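PDB 2FOK: FOKI restriction endonuclease from Planomicrobium okeanokoites, which recognises a specific DNA sequence and cleaves the DNA at a distance from it, as a metal-dependent type IIS restriction endonuclease. Local coordinates for residues K212-R216 against N217-G221; S31-H34 against N35-K38. One frame throughout, in Å; residues are numbered along the deposited sequence.

Contact 1 (K212-R216 against N217-G221); sequences KGEIR and NNWEG
Trp219 sets one face of its indole against the side chain of Ile215, the two running alongside, where the chain leaves helix 209-218 in the second recognition subdomain, a module related to helix-turn-helix domains. Starting at the root of the side chain, CB of Trp219 sits 3.0 Å from Ile215 O. CG follows past Ile215 CG2, and CE3 comes close to Ile215 CA. The six-membered ring then spreads over a single methylene: Ile215 CG1 lies 3.8 Å from its centroid, 9° off the ring normal, a CH-pi contact. On the rim CZ3 also meets Glu214 CG at 3.9 Å, and CH2 at the tip is still near Ile215 CG1. Arg422, from the cleavage domain, makes a cation-pi contact with the ring. With an alanine in its place the ring is gone, and Arg422 would probably lose its cation-pi partner while a gap opened beside Ile215 CG1. In the backbone, Asn218 N donates to Glu214 O (2.8 Å). Asn217 reaches back a turn, its CG anti to the carbonyl carbon (chi1 -54°), which lets ND2 make a weak bond to Gly213 O at 3.1 Å. One water bridges the turn, donating to Ile215 O (3.1 Å) and to Trp219 O.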
# COMPACT_ATOMS: atom_id res chain seq x y z
N LYS A 212 20.66 6.37 7.80
CA LYS A 212 19.99 5.25 8.46
C LYS A 212 18.61 5.62 8.97
O LYS A 212 17.65 4.89 8.76
CB LYS A 212 20.85 4.73 9.61
CG LYS A 212 22.20 4.20 9.15
CD LYS A 212 22.83 3.31 10.20
CE LYS A 212 23.14 1.93 9.65
NZ LYS A 212 24.59 1.78 9.34
N GLY A 213 18.52 6.77 9.62
CA GLY A 213 17.24 7.23 10.15
C GLY A 213 16.14 7.38 9.11
O GLY A 213 15.01 6.95 9.33
N GLU A 214 16.47 8.00 7.97
CA GLU A 214 15.50 8.21 6.90
C GLU A 214 15.04 6.89 6.30
O GLU A 214 13.89 6.77 5.88
CB GLU A 214 16.11 9.09 5.81
CG GLU A 214 15.31 9.14 4.52
CD GLU A 214 14.23 10.21 4.54
OE1 GLU A 214 14.17 10.99 5.52
OE2 GLU A 214 13.44 10.27 3.58
N ILE A 215 15.95 5.92 6.25
CA ILE A 215 15.66 4.60 5.69
C ILE A 215 14.85 3.76 6.68
O ILE A 215 13.97 3.00 6.28
CB ILE A 215 16.97 3.82 5.36
CG1 ILE A 215 17.65 4.45 4.14
CG2 ILE A 215 16.66 2.34 5.11
CD1 ILE A 215 18.91 3.72 3.68
N ARG A 216 15.17 3.91 7.96
CA ARG A 216 14.49 3.16 9.01
C ARG A 216 13.05 3.60 9.25
O ARG A 216 12.25 2.84 9.80
CB ARG A 216 15.27 3.29 10.32
CG ARG A 216 14.70 2.46 11.47
CD ARG A 216 15.72 2.30 12.58
NE ARG A 216 16.36 3.56 12.91
CZ ARG A 216 17.67 3.75 12.98
NH1 ARG A 216 18.52 2.75 12.75
NH2 ARG A 216 18.14 4.95 13.29
N ASN A 217 12.72 4.83 8.84
CA ASN A 217 11.39 5.36 9.07
C ASN A 217 10.64 5.93 7.86
O ASN A 217 9.41 6.01 7.91
CB ASN A 217 11.46 6.44 10.15
CG ASN A 217 12.11 5.96 11.43
OD1 ASN A 217 11.63 5.02 12.07
ND2 ASN A 217 13.22 6.59 11.81
N ASN A 218 11.33 6.32 6.80
CA ASN A 218 10.65 6.89 5.63
C ASN A 218 10.66 6.01 4.40
O ASN A 218 10.14 6.41 3.36
CB ASN A 218 11.25 8.24 5.26
CG ASN A 218 10.40 9.40 5.74
OD1 ASN A 218 9.35 9.69 5.17
ND2 ASN A 218 10.87 10.08 6.78
N TRP A 219 11.27 4.84 4.51
CA TRP A 219 11.36 3.86 3.42
C TRP A 219 10.21 2.92 3.70
O TRP A 219 10.32 2.06 4.57
CB TRP A 219 12.66 3.06 3.53
CG TRP A 219 13.59 3.11 2.35
CD1 TRP A 219 13.95 2.06 1.54
CD2 TRP A 219 14.38 4.22 1.93
NE1 TRP A 219 14.93 2.45 0.66
CE2 TRP A 219 15.21 3.77 0.88
CE3 TRP A 219 14.47 5.56 2.34
CZ2 TRP A 219 16.13 4.61 0.24
CZ3 TRP A 219 15.38 6.39 1.71
CH2 TRP A 219 16.20 5.91 0.67
N GLU A 220 9.10 3.08 2.98
CA GLU A 220 7.98 2.21 3.26
C GLU A 220 6.96 2.15 2.14
O GLU A 220 6.88 3.07 1.32
CB GLU A 220 7.31 2.65 4.58
CG GLU A 220 6.39 3.84 4.42
CD GLU A 220 6.32 4.74 5.64
OE1 GLU A 220 6.44 4.24 6.78
OE2 GLU A 220 6.14 5.96 5.46
N GLY A 221 6.19 1.07 2.10
CA GLY A 221 5.17 0.90 1.08
C GLY A 221 3.86 1.43 1.65
O GLY A 221 3.78 1.73 2.84
O HOH W 1 10.98 2.59 6.97

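Contact 2 (S31-H34 against N35-K38); sequences SKVH and NEVK
Ser31 and Asn35 meet at the start of helix 32-45, Ser31 occupying the N-cap position and its carbonyl O lying 3.6 Å from Asn35 N. These are the N-capped first turns of a helix in the first recognition subdomain, which is related to helix-turn-helix domains. The hydroxyl of Ser31 turns to the preceding loop, where its hydrogen-bonding partners are the carbonyl oxygens of Gln25 and Asp28. Lys32 takes part through its backbone: its O accepts from Glu36 N at 2.7 Å, a nearly straight bond with an N-H...O angle of 165°. Val33 comes next, one turn before Val37. Its CG1, anti to the backbone N (chi1 176°), reaches Val37 CG2 at 3.8 Å, while its other methyl, CG2, runs alongside Glu36 and comes to 4.0 Å from OE1. The carboxylate's stronger ties lie elsewhere, since OE2 forms salt bridges to both Lys41 and Arg22. Val33 O accepts from Val37 N, again at 2.7 Å. His34 swings its ring beside the next residue, and Asn35 OD1 lies in the ring plane at its edge, 3.5 Å from CD2, with amide and imidazole planes 63° apart. The same OD1 accepts from Lys38 NZ at 3.2 Å, tying the amide to a lysine one turn on. His34 ND1 makes a weak hydrogen bond to Val26 O, and His34 O accepts from Lys38 N. Val33 and Val37 face Val26 in the loop before the helix, whereas His34, Val37 and Lys38 pack on Met59 of helix 49-60, with Lys38 also touching Asn60.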
# COMPACT_ATOMS: atom_id res chain seq x y z
N SER A 31 -20.83 23.13 20.64
CA SER A 31 -19.49 22.97 21.19
C SER A 31 -18.77 24.31 21.12
O SER A 31 -19.17 25.19 20.35
CB SER A 31 -18.70 21.91 20.43
OG SER A 31 -18.62 22.22 19.05
N LYS A 32 -17.72 24.47 21.93
CA LYS A 32 -16.94 25.70 21.96
C LYS A 32 -16.18 25.94 20.65
O LYS A 32 -16.20 27.05 20.11
CB LYS A 32 -15.92 25.65 23.10
CG LYS A 32 -16.39 24.91 24.33
CD LYS A 32 -15.93 25.63 25.60
CE LYS A 32 -17.08 25.76 26.60
NZ LYS A 32 -16.67 25.38 27.99
N VAL A 33 -15.52 24.90 20.17
CA VAL A 33 -14.73 24.97 18.95
C VAL A 33 -15.55 25.41 17.75
O VAL A 33 -15.07 26.18 16.92
CB VAL A 33 -14.06 23.60 18.64
CG1 VAL A 33 -13.32 23.65 17.30
CG2 VAL A 33 -13.11 23.23 19.76
N HIS A 34 -16.79 24.94 17.66
CA HIS A 34 -17.66 25.30 16.55
C HIS A 34 -17.82 26.81 16.50
O HIS A 34 -17.72 27.43 15.44
CB HIS A 34 -19.03 24.64 16.71
CG HIS A 34 -20.09 25.24 15.85
ND1 HIS A 34 -20.41 24.74 14.60
CD2 HIS A 34 -20.88 26.33 16.03
CE1 HIS A 34 -21.35 25.50 14.05
NE2 HIS A 34 -21.65 26.47 14.90
N ASN A 35 -18.05 27.39 17.67
CA ASN A 35 -18.22 28.83 17.78
C ASN A 35 -16.89 29.54 17.60
O ASN A 35 -16.80 30.54 16.90
CB ASN A 35 -18.82 29.19 19.14
CG ASN A 35 -20.31 29.05 19.16
OD1 ASN A 35 -20.97 29.11 18.12
ND2 ASN A 35 -20.87 28.85 20.35
N GLU A 36 -15.85 29.00 18.24
CA GLU A 36 -14.51 29.58 18.16
C GLU A 36 -14.08 29.67 16.71
O GLU A 36 -13.58 30.71 16.27
CB GLU A 36 -13.52 28.70 18.94
CG GLU A 36 -12.05 28.83 18.52
CD GLU A 36 -11.20 27.64 18.96
OE1 GLU A 36 -11.61 26.90 19.89
OE2 GLU A 36 -10.12 27.43 18.39
N VAL A 37 -14.30 28.59 15.96
CA VAL A 37 -13.92 28.55 14.55
C VAL A 37 -14.71 29.54 13.71
O VAL A 37 -14.13 30.44 13.09
CB VAL A 37 -14.11 27.12 13.95
CG1 VAL A 37 -14.02 27.18 12.41
CG2 VAL A 37 -13.05 26.17 14.52
N LYS A 38 -16.02 29.38 13.68
CA LYS A 38 -16.88 30.26 12.89
C LYS A 38 -16.95 31.70 13.39
O LYS A 38 -17.26 32.60 12.62
CB LYS A 38 -18.29 29.67 12.84
CG LYS A 38 -19.24 30.22 13.89
CD LYS A 38 -20.64 30.43 13.33
CE LYS A 38 -21.59 30.88 14.41
NZ LYS A 38 -20.87 31.13 15.69

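Overall arrangement
Contact 2 comes first along the chain and contact 1 later, in series. Their centres are 39 Å apart and their nearest atoms about 29 Å, so they do not touch. Each is a local contact along one helix: 31-38 starts helix 32-45 in the first recognition subdomain, while 212-221 runs out of helix 209-218 in the second and leads on towards helix 222-236. They share no sheet. Contact 2 lies far out, about 36 Å from the centre of the chain; contact 1 is nearer, about 15 Å, and abuts the cleavage domain. Both thus belong to the DNA-recognition part of the enzyme, in different subdomains, with contact 1 also bordering the part that cuts.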